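Local coordinates for A rubisco-like protein (Burkholderia fungorum, PDB 3NWR) that is a rubisco-like protein related to the rubisco large chain and probably acts as a lyase, its substrate being uncertain, at residues Ser357-Trp360 with Ala361-Gln365. Numbering follows the deposited sequence.
Sequences SGQW and AGTVQ. With SO4 (sulfate ion), chain B.
The loop that leaves strand 352-355 of the rubisco-type TIM barrel binds a sulfate at one end and turns into helix 364-371 at the other, where Trp-360 and Thr-363 meet. At this turn Thr-363 N gives a nearly straight hydrogen bond (166°) to Trp-360 O, 3.0 Å away. Thr-363 OG1 lies between its own backbone N and carbonyl carbon (chi1 61°), which brings Thr-363 OG1 to 3.1 Å from Trp-360 O and 2.7 Å from Gln-359 OE1. Gln-359 reaches it through a chain bent at chi2 (-54°), and the NH2 end of the amide is held by Ser-357 O, at 2.9 Å from Gln-359 NE2, and by Leu-321 O. The indole of Trp-360 lies flat against the turn: Gly-362 CA sits 3.6 Å from the centroid of its six-membered ring, a CH-pi contact over the face. On that face Gly-362 N lies 3.1 Å above the ring plane of Trp-360, over its centre. Further back, Gly-358 N donates to sulfate O3 at 2.9 Å, and Lys-324 NZ and Gly-382 N also hydrogen-bond to the anion, consistent with a phosphate site as in rubisco. Val-364 packs on helix 391-407, Gln-359 and Thr-363 touch Phe-378 of strand 377-379, and Trp-360 rests on Leu-425 of helix 419-427.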
loop_
_atom_site.group_PDB
_atom_site.type_symbol
_atom_site.label_atom_id
_atom_site.label_comp_id
_atom_site.label_asym_id
_atom_site.label_seq_id
_atom_site.Cartn_x
_atom_site.Cartn_y
_atom_site.Cartn_z
ATOM N N SER A 357 -3.513 -21.368 5.146
ATOM C CA SER A 357 -4.957 -21.394 4.874
ATOM C C SER A 357 -5.444 -22.805 4.537
ATOM O O SER A 357 -5.234 -23.290 3.425
ATOM C CB SER A 357 -5.361 -20.399 3.776
ATOM O OG SER A 357 -6.775 -20.336 3.668
ATOM N N GLY A 358 -6.084 -23.450 5.508
ATOM C CA GLY A 358 -6.629 -24.787 5.319
ATOM C C GLY A 358 -5.575 -25.844 5.039
ATOM O O GLY A 358 -5.861 -26.869 4.412
ATOM N N GLN A 359 -4.354 -25.609 5.504
ATOM C CA GLN A 359 -3.273 -26.553 5.264
ATOM C C GLN A 359 -3.280 -27.683 6.283
ATOM O O GLN A 359 -3.504 -27.471 7.475
ATOM C CB GLN A 359 -1.923 -25.839 5.270
ATOM C CG GLN A 359 -1.816 -24.775 4.178
ATOM C CD GLN A 359 -2.120 -25.340 2.802
ATOM O OE1 GLN A 359 -1.375 -26.180 2.290
ATOM N NE2 GLN A 359 -3.205 -24.871 2.189
ATOM N N TRP A 360 -3.026 -28.891 5.803
ATOM C CA TRP A 360 -3.018 -30.062 6.665
ATOM C C TRP A 360 -2.352 -31.211 5.912
ATOM O O TRP A 360 -1.806 -31.007 4.824
ATOM C CB TRP A 360 -4.450 -30.414 7.098
ATOM C CG TRP A 360 -5.333 -30.902 5.986
ATOM C CD1 TRP A 360 -5.834 -30.170 4.945
ATOM C CD2 TRP A 360 -5.838 -32.234 5.820
ATOM N NE1 TRP A 360 -6.617 -30.968 4.139
ATOM C CE2 TRP A 360 -6.624 -32.240 4.651
ATOM C CE3 TRP A 360 -5.686 -33.424 6.543
ATOM C CZ2 TRP A 360 -7.267 -33.389 4.193
ATOM C CZ3 TRP A 360 -6.319 -34.567 6.079
ATOM C CH2 TRP A 360 -7.097 -34.540 4.918
ATOM N N ALA A 361 -2.373 -32.414 6.478
ATOM C CA ALA A 361 -1.735 -33.544 5.799
ATOM C C ALA A 361 -2.162 -33.641 4.339
ATOM O O ALA A 361 -1.344 -33.901 3.462
ATOM C CB ALA A 361 -2.040 -34.850 6.520
ATOM N N GLY A 362 -3.448 -33.415 4.088
ATOM C CA GLY A 362 -4.009 -33.572 2.759
ATOM C C GLY A 362 -3.623 -32.538 1.712
ATOM O O GLY A 362 -4.013 -32.667 0.552
ATOM N N THR A 363 -2.882 -31.500 2.102
ATOM C CA THR A 363 -2.382 -30.539 1.119
ATOM C C THR A 363 -0.867 -30.633 0.942
ATOM O O THR A 363 -0.264 -29.866 0.189
ATOM C CB THR A 363 -2.747 -29.083 1.490
ATOM O OG1 THR A 363 -2.161 -28.755 2.761
ATOM C CG2 THR A 363 -4.250 -28.915 1.580
ATOM N N VAL A 364 -0.251 -31.605 1.604
ATOM C CA VAL A 364 1.199 -31.743 1.554
ATOM C C VAL A 364 1.713 -32.176 0.175
ATOM O O VAL A 364 2.676 -31.621 -0.334
ATOM C CB VAL A 364 1.678 -32.710 2.646
ATOM C CG1 VAL A 364 3.127 -33.137 2.406
ATOM C CG2 VAL A 364 1.505 -32.059 4.019
ATOM N N GLN A 365 1.080 -33.175 -0.432
ATOM C CA GLN A 365 1.536 -33.627 -1.744
ATOM C C GLN A 365 1.549 -32.496 -2.782
ATOM O O GLN A 365 2.528 -32.323 -3.512
ATOM C CB GLN A 365 0.675 -34.785 -2.253
ATOM C CG GLN A 365 1.183 -35.373 -3.572
ATOM C CD GLN A 365 2.469 -36.159 -3.400
ATOM O OE1 GLN A 365 3.543 -35.742 -3.843
ATOM N NE2 GLN A 365 2.365 -37.295 -2.747
HETATM S S SO4 B . -7.491 -23.295 8.859
HETATM O O1 SO4 B . -6.868 -23.290 10.181
HETATM O O2 SO4 B . -7.347 -24.607 8.238
HETATM O O3 SO4 B . -6.849 -22.287 8.022
HETATM O O4 SO4 B . -8.907 -22.966 8.988
#